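Local coordinates for protein probable M18 family aminopeptidase 1 (Thermotoga maritima, PDB 2GLF) that probably works as a metal-dependent aminopeptidase of the M18 family, removing residues from the N-terminal end of peptides, at residues K71-F76 with V272-K277; V90-S95 with G247-I252; A374-V379 with R444-K449. All coordinates share one frame; numbering follows the deposited sequence.

Contact 1: residues K71-F76 with V272-K277; sequences KAIAAF and VIFFDK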
ATOM      1  N   LYS A  71      20.796  10.770  46.726  1.00 14.68           N
ATOM      2  CA  LYS A  71      20.750  10.694  45.273  1.00 14.40           C
ATOM      3  C   LYS A  71      21.224  11.986  44.621  1.00 14.42           C
ATOM      4  O   LYS A  71      21.411  12.047  43.413  1.00 15.19           O
ATOM      5  CB  LYS A  71      19.327  10.379  44.811  1.00 16.08           C
ATOM      6  CG  LYS A  71      18.796   9.050  45.304  1.00 17.09           C
ATOM      7  CD  LYS A  71      17.365   8.846  44.854  1.00 16.46           C
ATOM      8  CE  LYS A  71      16.835   7.509  45.319  1.00 17.46           C
ATOM      9  NZ  LYS A  71      15.433   7.263  44.871  1.00 17.07           N
ATOM     10  N   ALA A  72      21.411  13.024  45.421  1.00 20.91           N
ATOM     11  CA  ALA A  72      21.874  14.297  44.895  1.00 19.75           C
ATOM     12  C   ALA A  72      22.820  14.905  45.913  1.00 20.11           C
ATOM     13  O   ALA A  72      22.712  14.637  47.107  1.00 21.12           O
ATOM     14  CB  ALA A  72      20.698  15.217  44.650  1.00  7.55           C
ATOM     15  N   ILE A  73      23.756  15.721  45.456  1.00 15.42           N
ATOM     16  CA  ILE A  73      24.690  16.319  46.387  1.00 15.08           C
ATOM     17  C   ILE A  73      25.358  17.557  45.804  1.00 15.89           C
ATOM     18  O   ILE A  73      25.923  17.527  44.711  1.00 16.26           O
ATOM     19  CB  ILE A  73      25.753  15.282  46.810  1.00 21.55           C
ATOM     20  CG1 ILE A  73      26.662  15.865  47.887  1.00 20.90           C
ATOM     21  CG2 ILE A  73      26.551  14.832  45.597  1.00 22.15           C
ATOM     22  CD1 ILE A  73      27.697  14.884  48.397  1.00 20.74           C
ATOM     23  N   ALA A  74      25.264  18.656  46.540  1.00 12.98           N
ATOM     24  CA  ALA A  74      25.858  19.914  46.121  1.00 12.98           C
ATOM     25  C   ALA A  74      27.065  20.207  47.013  1.00 12.98           C
ATOM     26  O   ALA A  74      26.997  20.072  48.233  1.00 12.98           O
ATOM     27  CB  ALA A  74      24.831  21.032  46.227  1.00 20.46           C
ATOM     28  N   ALA A  75      28.176  20.591  46.399  1.00 19.34           N
ATOM     29  CA  ALA A  75      29.382  20.894  47.152  1.00 20.42           C
ATOM     30  C   ALA A  75      29.850  22.303  46.840  1.00 21.28           C
ATOM     31  O   ALA A  75      30.016  22.662  45.678  1.00 22.13           O
ATOM     32  CB  ALA A  75      30.477  19.902  46.809  1.00  9.79           C
ATOM     33  N   PHE A  76      30.057  23.104  47.878  1.00 18.35           N
ATOM     34  CA  PHE A  76      30.519  24.465  47.671  1.00 18.63           C
ATOM     35  C   PHE A  76      31.853  24.724  48.346  1.00 18.53           C
ATOM     36  O   PHE A  76      32.333  23.941  49.170  1.00 18.74           O
ATOM     37  CB  PHE A  76      29.512  25.486  48.208  1.00 16.24           C
ATOM     38  CG  PHE A  76      28.118  25.295  47.699  1.00 16.73           C
ATOM     39  CD1 PHE A  76      27.170  24.617  48.467  1.00 16.24           C
ATOM     40  CD2 PHE A  76      27.747  25.779  46.445  1.00 17.23           C
ATOM     41  CE1 PHE A  76      25.879  24.425  47.993  1.00 16.24           C
ATOM     42  CE2 PHE A  76      26.454  25.590  45.961  1.00 16.24           C
ATOM     43  CZ  PHE A  76      25.519  24.913  46.733  1.00 16.24           C
ATOM     44  N   VAL A 272      29.917  22.769  42.887  1.00 18.81           N
ATOM     45  CA  VAL A 272      29.429  21.783  41.932  1.00 18.36           C
ATOM     46  C   VAL A 272      28.181  21.097  42.481  1.00 18.83           C
ATOM     47  O   VAL A 272      28.152  20.681  43.633  1.00 19.60           O
ATOM     48  CB  VAL A 272      30.482  20.689  41.648  1.00  5.94           C
ATOM     49  CG1 VAL A 272      29.946  19.739  40.609  1.00  5.94           C
ATOM     50  CG2 VAL A 272      31.785  21.307  41.159  1.00  5.94           C
ATOM     51  N   ILE A 273      27.146  20.983  41.658  1.00 21.48           N
ATOM     52  CA  ILE A 273      25.920  20.321  42.086  1.00 21.03           C
ATOM     53  C   ILE A 273      25.667  19.091  41.214  1.00 21.20           C
ATOM     54  O   ILE A 273      25.807  19.136  39.992  1.00 21.10           O
ATOM     55  CB  ILE A 273      24.736  21.272  42.002  1.00 20.04           C
ATOM     56  CG1 ILE A 273      25.061  22.533  42.791  1.00 18.25           C
ATOM     57  CG2 ILE A 273      23.495  20.628  42.591  1.00 19.56           C
ATOM     58  CD1 ILE A 273      24.105  23.657  42.516  1.00 18.51           C
ATOM     59  N   PHE A 274      25.302  17.990  41.858  1.00 15.26           N
ATOM     60  CA  PHE A 274      25.060  16.737  41.166  1.00 15.52           C
ATOM     61  C   PHE A 274      23.605  16.316  41.290  1.00 15.23           C
ATOM     62  O   PHE A 274      23.140  16.005  42.387  1.00 14.73           O
ATOM     63  CB  PHE A 274      25.964  15.667  41.764  1.00 20.47           C
ATOM     64  CG  PHE A 274      27.430  15.959  41.608  1.00 23.42           C
ATOM     65  CD1 PHE A 274      28.299  15.783  42.668  1.00 26.77           C
ATOM     66  CD2 PHE A 274      27.946  16.365  40.387  1.00 28.81           C
ATOM     67  CE1 PHE A 274      29.667  16.003  42.509  1.00 30.53           C
ATOM     68  CE2 PHE A 274      29.308  16.584  40.225  1.00 28.44           C
ATOM     69  CZ  PHE A 274      30.169  16.402  41.288  1.00 26.42           C
ATOM     70  N   PHE A 275      22.886  16.295  40.170  1.00 31.26           N
ATOM     71  CA  PHE A 275      21.475  15.922  40.200  1.00 30.53           C
ATOM     72  C   PHE A 275      21.163  14.515  39.732  1.00 30.22           C
ATOM     73  O   PHE A 275      21.972  13.858  39.087  1.00 30.81           O
ATOM     74  CB  PHE A 275      20.644  16.905  39.379  1.00 12.21           C
ATOM     75  CG  PHE A 275      20.708  18.317  39.881  1.00 12.21           C
ATOM     76  CD1 PHE A 275      21.650  19.207  39.374  1.00 12.21           C
ATOM     77  CD2 PHE A 275      19.821  18.761  40.860  1.00 12.21           C
ATOM     78  CE1 PHE A 275      21.705  20.522  39.833  1.00 13.39           C
ATOM     79  CE2 PHE A 275      19.867  20.075  41.327  1.00 12.28           C
ATOM     80  CZ  PHE A 275      20.809  20.959  40.813  1.00 13.10           C
ATOM     81  N   ASP A 276      19.960  14.077  40.075  1.00 12.99           N
ATOM     82  CA  ASP A 276      19.439  12.758  39.733  1.00 12.99           C
ATOM     83  C   ASP A 276      18.164  13.041  38.920  1.00 12.99           C
ATOM     84  O   ASP A 276      17.670  14.167  38.924  1.00 12.99           O
ATOM     85  CB  ASP A 276      19.168  12.003  41.059  1.00 15.76           C
ATOM     86  CG  ASP A 276      18.092  10.914  40.958  1.00 18.04           C
ATOM     87  OD1 ASP A 276      17.084  11.029  41.698  1.00 20.81           O
ATOM     88  OD2 ASP A 276      18.243   9.937  40.186  1.00 19.87           O
ATOM     89  N   LYS A 277      17.662  12.054  38.186  1.00 12.04           N
ATOM     90  CA  LYS A 277      16.436  12.237  37.406  1.00 11.43           C
ATOM     91  C   LYS A 277      16.533  13.062  36.116  1.00 11.87           C
ATOM     92  O   LYS A 277      15.513  13.329  35.492  1.00 10.59           O
ATOM     93  CB  LYS A 277      15.333  12.845  38.288  1.00 19.39           C
ATOM     94  CG  LYS A 277      14.434  11.843  39.003  1.00 18.92           C
ATOM     95  CD  LYS A 277      15.240  10.837  39.798  1.00 20.91           C
ATOM     96  CE  LYS A 277      14.367   9.944  40.671  1.00 19.62           C
ATOM     97  NZ  LYS A 277      13.508   9.024  39.880  1.00 17.89           N
TER
HETATM   98  O   HOH W   1      16.505   8.006  41.797  1.00 41.95           O
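With chi1 of I73 at -175°, CG1 stands anti to the backbone N and CG2 falls between N and the carbonyl carbon; F274 has its CG anti to its own carbonyl carbon (chi1 -62°). These settings put I73 CG2 and F274 CG side by side, and the ring, turned by its own chi2 (135°), then presents its edge at CD1 to I73 CG2, 3.5 Å away and in the ring plane. The two side chains point the same way. The backbones that carry them are antiparallel neighbours, 73-76 beside 272-275, in the mixed sheet at the core of the M18 peptidase domain. I73 and F274 form a hydrogen-bonded pair: I73 N bonds to F274 O and F274 N to I73 O. A75 and V272 make the next hydrogen-bonded pair, A75 N bonding to V272 O (2.8 Å) and V272 N to A75 O. Between them A74 faces I273 as a non-hydrogen-bonded pair on the other side of the sheet, A74 CB lying 3.8 Å from I273 CG1. Helices cover both faces: helix 292-303 packs on A74 and I273, helices 33-45 and 248-263 on the side of F274 and A75. Beyond the paired strands K71 and D276 continue the contact. The K71 chain is extended beyond CG and crosses D276 obliquely, its CD passing 3.8 Å from D276 OD1. The ammonium runs past that carboxylate to a salt bridge with E224 and a hydrogen bond to H369 of the second subunit, so this end of the pairing reaches a subunit interface. One water accepts a weak bond from K71 NZ and lies 3.1 Å from D276 OD2, to which it can donate.

Contact 2: residues V90-S95 with G247-I252; sequences VAHIDS and GQDDRI. With MN (manganese (II) ion), chain E; MN (manganese (II) ion), chain F.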
ATOM      1  N   VAL A  90      27.489  22.241  36.865  1.00 16.13           N
ATOM      2  CA  VAL A  90      26.511  21.243  37.286  1.00 15.50           C
ATOM      3  C   VAL A  90      26.405  20.065  36.340  1.00 15.38           C
ATOM      4  O   VAL A  90      26.588  20.210  35.129  1.00 16.45           O
ATOM      5  CB  VAL A  90      25.114  21.866  37.426  1.00 17.23           C
ATOM      6  CG1 VAL A  90      25.155  22.974  38.447  1.00 17.59           C
ATOM      7  CG2 VAL A  90      24.641  22.400  36.082  1.00 16.54           C
ATOM      8  N   ALA A  91      26.103  18.900  36.904  1.00  9.46           N
ATOM      9  CA  ALA A  91      25.955  17.679  36.123  1.00  9.46           C
ATOM     10  C   ALA A  91      24.933  16.743  36.763  1.00  9.46           C
ATOM     11  O   ALA A  91      24.407  17.026  37.841  1.00  9.46           O
ATOM     12  CB  ALA A  91      27.296  16.979  35.998  1.00  1.76           C
ATOM     13  N   HIS A  92      24.637  15.637  36.089  1.00  9.29           N
ATOM     14  CA  HIS A  92      23.692  14.662  36.617  1.00  9.33           C
ATOM     15  C   HIS A  92      24.390  13.320  36.803  1.00  9.51           C
ATOM     16  O   HIS A  92      25.293  12.963  36.045  1.00  9.46           O
ATOM     17  CB  HIS A  92      22.458  14.538  35.705  1.00 13.57           C
ATOM     18  CG  HIS A  92      22.717  13.890  34.377  1.00 14.27           C
ATOM     19  ND1 HIS A  92      22.594  12.529  34.177  1.00 16.58           N
ATOM     20  CD2 HIS A  92      23.005  14.423  33.164  1.00 14.89           C
ATOM     21  CE1 HIS A  92      22.789  12.255  32.898  1.00 16.43           C
ATOM     22  NE2 HIS A  92      23.040  13.386  32.262  1.00 15.74           N
ATOM     23  N   ILE A  93      23.990  12.588  37.834  1.00  9.30           N
ATOM     24  CA  ILE A  93      24.616  11.316  38.115  1.00  9.26           C
ATOM     25  C   ILE A  93      23.713  10.115  37.881  1.00  9.42           C
ATOM     26  O   ILE A  93      24.070   8.992  38.231  1.00  9.34           O
ATOM     27  CB  ILE A  93      25.178  11.285  39.556  1.00  9.49           C
ATOM     28  CG1 ILE A  93      24.095  11.675  40.559  1.00  9.49           C
ATOM     29  CG2 ILE A  93      26.353  12.239  39.672  1.00  9.49           C
ATOM     30  CD1 ILE A  93      24.570  11.650  41.990  1.00  9.58           C
ATOM     31  N   ASP A  94      22.546  10.338  37.286  1.00  8.51           N
ATOM     32  CA  ASP A  94      21.662   9.220  36.980  1.00 10.22           C
ATOM     33  C   ASP A  94      21.968   8.814  35.534  1.00 11.43           C
ATOM     34  O   ASP A  94      22.366   9.654  34.724  1.00 11.75           O
ATOM     35  CB  ASP A  94      20.193   9.624  37.112  1.00 19.59           C
ATOM     36  CG  ASP A  94      19.799  10.716  36.144  1.00 22.87           C
ATOM     37  OD1 ASP A  94      18.743  10.572  35.489  1.00 25.20           O
ATOM     38  OD2 ASP A  94      20.541  11.721  36.041  1.00 28.56           O
ATOM     39  N   SER A  95      21.800   7.534  35.212  1.00 19.64           N
ATOM     40  CA  SER A  95      22.069   7.045  33.861  1.00 20.36           C
ATOM     41  C   SER A  95      21.031   6.035  33.407  1.00 20.08           C
ATOM     42  O   SER A  95      20.449   5.328  34.228  1.00 19.98           O
ATOM     43  CB  SER A  95      23.441   6.378  33.796  1.00 20.48           C
ATOM     44  OG  SER A  95      24.478   7.328  33.899  1.00 23.20           O
ATOM     45  N   GLY A 247      27.673   4.370  31.711  1.00 15.71           N
ATOM     46  CA  GLY A 247      27.278   5.538  32.469  1.00 16.23           C
ATOM     47  C   GLY A 247      28.190   6.723  32.339  1.00 17.02           C
ATOM     48  O   GLY A 247      28.122   7.646  33.153  1.00 17.70           O
ATOM     49  N   GLN A 248      29.054   6.714  31.334  1.00 20.42           N
ATOM     50  CA  GLN A 248      29.934   7.853  31.155  1.00 20.99           C
ATOM     51  C   GLN A 248      29.070   9.069  30.886  1.00 20.88           C
ATOM     52  O   GLN A 248      29.518  10.205  31.054  1.00 20.20           O
ATOM     53  CB  GLN A 248      30.907   7.625  30.003  1.00 22.29           C
ATOM     54  CG  GLN A 248      32.164   6.913  30.447  1.00 22.94           C
ATOM     55  CD  GLN A 248      33.182   6.790  29.347  1.00 25.51           C
ATOM     56  OE1 GLN A 248      32.975   6.068  28.370  1.00 29.88           O
ATOM     57  NE2 GLN A 248      34.295   7.503  29.492  1.00 27.39           N
ATOM     58  N   ASP A 249      27.821   8.828  30.482  1.00 23.76           N
ATOM     59  CA  ASP A 249      26.918   9.934  30.221  1.00 23.90           C
ATOM     60  C   ASP A 249      26.752  10.711  31.513  1.00 24.62           C
ATOM     61  O   ASP A 249      25.926  10.385  32.369  1.00 24.24           O
ATOM     62  CB  ASP A 249      25.550   9.474  29.735  1.00 17.36           C
ATOM     63  CG  ASP A 249      24.666  10.647  29.286  1.00 16.77           C
ATOM     64  OD1 ASP A 249      24.720  11.727  29.917  1.00 19.51           O
ATOM     65  OD2 ASP A 249      23.897  10.489  28.313  1.00 16.76           O
ATOM     66  N   ASP A 250      27.604  11.722  31.621  1.00 55.64           N
ATOM     67  CA  ASP A 250      27.682  12.673  32.710  1.00 55.58           C
ATOM     68  C   ASP A 250      28.404  12.350  33.994  1.00 55.30           C
ATOM     69  O   ASP A 250      28.660  13.257  34.784  1.00 55.16           O
ATOM     70  CB  ASP A 250      26.314  13.230  33.027  1.00 29.01           C
ATOM     71  CG  ASP A 250      26.333  14.727  33.049  1.00 30.88           C
ATOM     72  OD1 ASP A 250      26.987  15.300  32.151  1.00 29.60           O
ATOM     73  OD2 ASP A 250      25.718  15.327  33.948  1.00 31.02           O
ATOM     74  N   ARG A 251      28.734  11.090  34.239  1.00 20.94           N
ATOM     75  CA  ARG A 251      29.500  10.824  35.450  1.00 21.07           C
ATOM     76  C   ARG A 251      30.909  11.250  35.056  1.00 21.51           C
ATOM     77  O   ARG A 251      31.771  11.468  35.905  1.00 21.35           O
ATOM     78  CB  ARG A 251      29.455   9.342  35.853  1.00 12.24           C
ATOM     79  CG  ARG A 251      28.047   8.858  36.157  1.00 12.32           C
ATOM     80  CD  ARG A 251      28.002   7.757  37.197  1.00 11.82           C
ATOM     81  NE  ARG A 251      26.619   7.508  37.590  1.00 13.98           N
ATOM     82  CZ  ARG A 251      25.832   6.591  37.041  1.00 13.82           C
ATOM     83  NH1 ARG A 251      26.291   5.817  36.072  1.00 16.38           N
ATOM     84  NH2 ARG A 251      24.578   6.463  37.445  1.00 10.73           N
ATOM     85  N   ILE A 252      31.119  11.393  33.747  1.00 17.66           N
ATOM     86  CA  ILE A 252      32.405  11.821  33.229  1.00 18.06           C
ATOM     87  C   ILE A 252      32.512  13.314  33.485  1.00 18.07           C
ATOM     88  O   ILE A 252      33.601  13.848  33.661  1.00 19.22           O
ATOM     89  CB  ILE A 252      32.541  11.562  31.714  1.00 15.28           C
ATOM     90  CG1 ILE A 252      34.008  11.725  31.298  1.00 15.28           C
ATOM     91  CG2 ILE A 252      31.676  12.542  30.933  1.00 15.28           C
ATOM     92  CD1 ILE A 252      34.306  11.246  29.893  1.00 15.28           C
TER
HETATM   93 MN    MN E5001      23.452  13.664  29.871  1.00 17.51          MN
HETATM   94 MN    MN F5002      21.605  11.133  28.703  1.00 19.73          MN
HETATM   95  O   HOH W   2      25.164   9.947  35.117  1.00 33.77           O
HETATM   96  O   HOH W   3      22.607   4.486  36.713  1.00 29.11           O
HETATM   97  O   HOH W   4      24.324  13.712  27.678  1.00 24.06           O
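The two-manganese site takes one ligand from each segment here, H92 at the end of strand 90-92 and D249 of 247-252. H92 NE2 binds one manganese at 2.4 Å, and D249 OD1 holds the same ion at 2.3 Å. The other oxygen, D249 OD2, goes to the second manganese, so the carboxylate bridges the pair; D326 completes the protein ligands of the first ion, E279 and H425 those of the second. A bridging aspartate of this kind is characteristic of the co-catalytic zinc exopeptidases, the clan of M18, and zinc is the expected native metal. D250 packs against H92: its CB lies over one face of the imidazole in a CH-pi contact, 3.5 Å from the ring centroid. D250 OD2 is modelled very close to H92 N, too short to be taken at face value. At the ring edge H92 ND1 donates weakly to D94 O and D94 OD2, which would limit rotation of the ring, and D94 OD1 is hydrogen-bonded to Y119. R251 turns its guanidinium back to the loop after the strand, and I93 O receives two weak bonds, from NE at 3.0 Å and from NH2 of R251. S95 OG sits over one face of that guanidinium, and a water links S95 OG with D94 O and D249 O.

Contact 3: residues A374-V379 with R444-K449; sequences ARVRKV and RSLMEK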
ATOM      1  N   ALA A 374      31.145  34.832  24.822  1.00 16.40           N
ATOM      2  CA  ALA A 374      32.316  35.689  24.683  1.00 15.83           C
ATOM      3  C   ALA A 374      33.178  35.549  25.936  1.00 15.72           C
ATOM      4  O   ALA A 374      34.374  35.280  25.857  1.00 14.76           O
ATOM      5  CB  ALA A 374      31.880  37.135  24.500  1.00 14.19           C
ATOM      6  N   ARG A 375      32.557  35.729  27.096  1.00 17.64           N
ATOM      7  CA  ARG A 375      33.265  35.619  28.360  1.00 18.85           C
ATOM      8  C   ARG A 375      33.926  34.253  28.532  1.00 18.58           C
ATOM      9  O   ARG A 375      35.047  34.155  29.028  1.00 18.81           O
ATOM     10  CB  ARG A 375      32.303  35.887  29.515  1.00 34.34           C
ATOM     11  CG  ARG A 375      31.796  37.323  29.567  1.00 38.33           C
ATOM     12  CD  ARG A 375      30.758  37.491  30.656  1.00 44.67           C
ATOM     13  NE  ARG A 375      31.280  37.082  31.956  1.00 52.50           N
ATOM     14  CZ  ARG A 375      30.526  36.859  33.028  1.00 55.63           C
ATOM     15  NH1 ARG A 375      29.207  37.005  32.953  1.00 56.20           N
ATOM     16  NH2 ARG A 375      31.092  36.491  34.176  1.00 55.90           N
ATOM     17  N   VAL A 376      33.233  33.198  28.122  1.00 19.81           N
ATOM     18  CA  VAL A 376      33.773  31.850  28.241  1.00 18.38           C
ATOM     19  C   VAL A 376      34.906  31.632  27.242  1.00 19.45           C
ATOM     20  O   VAL A 376      35.904  30.990  27.550  1.00 19.58           O
ATOM     21  CB  VAL A 376      32.675  30.794  27.992  1.00  4.80           C
ATOM     22  CG1 VAL A 376      33.274  29.388  28.014  1.00  4.80           C
ATOM     23  CG2 VAL A 376      31.591  30.930  29.043  1.00  4.80           C
ATOM     24  N   ARG A 377      34.748  32.183  26.045  1.00 27.25           N
ATOM     25  CA  ARG A 377      35.755  32.025  25.006  1.00 28.14           C
ATOM     26  C   ARG A 377      37.061  32.691  25.411  1.00 28.69           C
ATOM     27  O   ARG A 377      38.140  32.210  25.067  1.00 29.15           O
ATOM     28  CB  ARG A 377      35.252  32.624  23.688  1.00 20.93           C
ATOM     29  CG  ARG A 377      35.648  31.821  22.463  1.00 20.64           C
ATOM     30  CD  ARG A 377      36.633  32.546  21.568  1.00 19.13           C
ATOM     31  NE  ARG A 377      36.053  33.759  21.012  1.00 18.03           N
ATOM     32  CZ  ARG A 377      36.542  34.408  19.960  1.00 19.27           C
ATOM     33  NH1 ARG A 377      37.627  33.957  19.335  1.00 18.44           N
ATOM     34  NH2 ARG A 377      35.955  35.523  19.540  1.00 19.89           N
ATOM     35  N   LYS A 378      36.955  33.793  26.151  1.00 32.65           N
ATOM     36  CA  LYS A 378      38.128  34.543  26.602  1.00 32.45           C
ATOM     37  C   LYS A 378      38.937  33.732  27.609  1.00 31.34           C
ATOM     38  O   LYS A 378      40.137  33.514  27.419  1.00 31.03           O
ATOM     39  CB  LYS A 378      37.694  35.871  27.228  1.00 28.39           C
ATOM     40  CG  LYS A 378      38.804  36.896  27.368  1.00 29.60           C
ATOM     41  CD  LYS A 378      38.246  38.238  27.827  1.00 32.33           C
ATOM     42  CE  LYS A 378      39.298  39.342  27.803  1.00 36.93           C
ATOM     43  NZ  LYS A 378      40.380  39.130  28.809  1.00 39.32           N
ATOM     44  N   VAL A 379      38.277  33.284  28.674  1.00 25.48           N
ATOM     45  CA  VAL A 379      38.946  32.488  29.695  1.00 25.50           C
ATOM     46  C   VAL A 379      39.671  31.294  29.067  1.00 26.43           C
ATOM     47  O   VAL A 379      40.872  31.096  29.284  1.00 26.54           O
ATOM     48  CB  VAL A 379      37.943  31.950  30.746  1.00 12.80           C
ATOM     49  CG1 VAL A 379      38.654  30.994  31.691  1.00 12.80           C
ATOM     50  CG2 VAL A 379      37.328  33.099  31.531  1.00 12.80           C
ATOM     51  N   ARG A 444      38.186  23.707  35.640  1.00 27.80           N
ATOM     52  CA  ARG A 444      38.977  24.307  36.707  1.00 29.55           C
ATOM     53  C   ARG A 444      39.302  25.760  36.422  1.00 30.53           C
ATOM     54  O   ARG A 444      39.125  26.627  37.279  1.00 30.74           O
ATOM     55  CB  ARG A 444      40.278  23.530  36.899  1.00 25.02           C
ATOM     56  CG  ARG A 444      41.228  24.162  37.890  1.00 26.24           C
ATOM     57  CD  ARG A 444      42.504  23.353  38.045  1.00 31.81           C
ATOM     58  NE  ARG A 444      43.493  24.067  38.848  1.00 34.43           N
ATOM     59  CZ  ARG A 444      44.654  23.553  39.238  1.00 34.43           C
ATOM     60  NH1 ARG A 444      44.982  22.311  38.903  1.00 33.78           N
ATOM     61  NH2 ARG A 444      45.487  24.284  39.968  1.00 35.76           N
ATOM     62  N   SER A 445      39.787  26.021  35.215  1.00 26.30           N
ATOM     63  CA  SER A 445      40.142  27.374  34.834  1.00 27.74           C
ATOM     64  C   SER A 445      38.909  28.253  34.622  1.00 28.21           C
ATOM     65  O   SER A 445      39.019  29.472  34.567  1.00 29.09           O
ATOM     66  CB  SER A 445      41.016  27.351  33.580  1.00 30.40           C
ATOM     67  OG  SER A 445      40.416  26.585  32.555  1.00 32.77           O
ATOM     68  N   LEU A 446      37.736  27.641  34.502  1.00 22.25           N
ATOM     69  CA  LEU A 446      36.521  28.423  34.327  1.00 22.65           C
ATOM     70  C   LEU A 446      35.976  28.845  35.683  1.00 23.54           C
ATOM     71  O   LEU A 446      35.361  29.909  35.811  1.00 23.79           O
ATOM     72  CB  LEU A 446      35.459  27.628  33.571  1.00 14.86           C
ATOM     73  CG  LEU A 446      35.533  27.683  32.043  1.00 14.49           C
ATOM     74  CD1 LEU A 446      34.485  26.759  31.465  1.00 14.81           C
ATOM     75  CD2 LEU A 446      35.315  29.111  31.556  1.00 12.56           C
HETATM   76  N   MSE A 447      36.196  28.010  36.694  1.00 30.98           N
HETATM   77  CA  MSE A 447      35.738  28.329  38.041  1.00 32.05           C
HETATM   78  C   MSE A 447      36.662  29.404  38.595  1.00 31.82           C
HETATM   79  O   MSE A 447      36.237  30.285  39.345  1.00 31.62           O
HETATM   80  CB  MSE A 447      35.815  27.104  38.944  1.00 50.63           C
HETATM   81  CG  MSE A 447      35.020  25.921  38.464  1.00 52.04           C
HETATM   82 SE   MSE A 447      35.340  24.363  39.567  1.00 53.78          SE
HETATM   83  CE  MSE A 447      33.543  24.077  40.227  1.00 53.09           C
ATOM     84  N   GLU A 448      37.929  29.317  38.203  1.00 26.63           N
ATOM     85  CA  GLU A 448      38.964  30.246  38.648  1.00 27.04           C
ATOM     86  C   GLU A 448      38.937  31.621  37.998  1.00 27.21           C
ATOM     87  O   GLU A 448      39.150  32.631  38.670  1.00 27.35           O
ATOM     88  CB  GLU A 448      40.355  29.645  38.406  1.00 33.75           C
ATOM     89  CG  GLU A 448      40.775  28.546  39.370  1.00 32.96           C
ATOM     90  CD  GLU A 448      42.125  27.928  39.006  1.00 34.46           C
ATOM     91  OE1 GLU A 448      42.663  27.146  39.824  1.00 37.54           O
ATOM     92  OE2 GLU A 448      42.644  28.216  37.901  1.00 34.77           O
ATOM     93  N   LYS A 449      38.669  31.663  36.697  1.00 26.98           N
ATOM     94  CA  LYS A 449      38.701  32.926  35.974  1.00 26.22           C
ATOM     95  C   LYS A 449      37.379  33.582  35.573  1.00 25.78           C
ATOM     96  O   LYS A 449      37.389  34.735  35.145  1.00 25.61           O
ATOM     97  CB  LYS A 449      39.584  32.765  34.731  1.00 29.07           C
ATOM     98  CG  LYS A 449      40.926  32.070  34.984  1.00 31.26           C
ATOM     99  CD  LYS A 449      42.041  33.044  35.340  1.00 36.81           C
ATOM    100  CE  LYS A 449      41.880  33.654  36.725  1.00 38.16           C
ATOM    101  NZ  LYS A 449      42.106  32.678  37.826  1.00 41.48           N
TER
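V379 carries most of the apolar packing, and its CG1, anti to the backbone N (chi1 173°), is the branch pushed into the helix 444-449. There it lies 3.8 Å from L446 CD2 and 3.6 Å from K449 CB; the other branch, CG2, also comes near K449 CB. V376, one turn earlier, adds a looser touch, its CG1 4.1 Å from the same L446 CD2, with the two side chains crossing at about a right angle. Against backbone, V379 CG1 rests on S445 O at 3.3 Å, an oxygen already taken by K449 N within its helix. Replacing V379 with an alanine would probably leave a gap beside L446 CD2 and S445 O and let the two helices hold each other less firmly. Within 444-449, R444 NE and E448 OE1 form a salt bridge whose hydrogen bond is weak (3.3 Å), E448 OE1 also taking N265 N, while K449 folds back so that NZ bonds weakly to E448 O. The short segments cross at 113° with axes 10.2 Å apart, far from the metals. Strand 414-421 packs on both helices through M417, which touches V376 and L446, while M447, a selenomethionine, faces helix 248-263 and strand 270-275.

How the contacts relate
From the N terminus, the chain lays down 71-76 and soon afterwards 90-95, the next strand segment in sequence. It returns after a long excursion through the six-stranded antiparallel sheet: 247-252 closes contact 2, and the same helix leads into strand 270-275, whose 272-277 closes contact 1. The loop of contact 2 therefore lies wholly within that of contact 1. The two also meet in space, because strand 270-275 sits between 73-77 and 87-92, with F275 N and O probably bonded to A91 O and I93 N. Contact 3 follows in series, joining helix 370-382 to the C-terminal helix, whose M447 CE packs on V272 CG2 of contact 1.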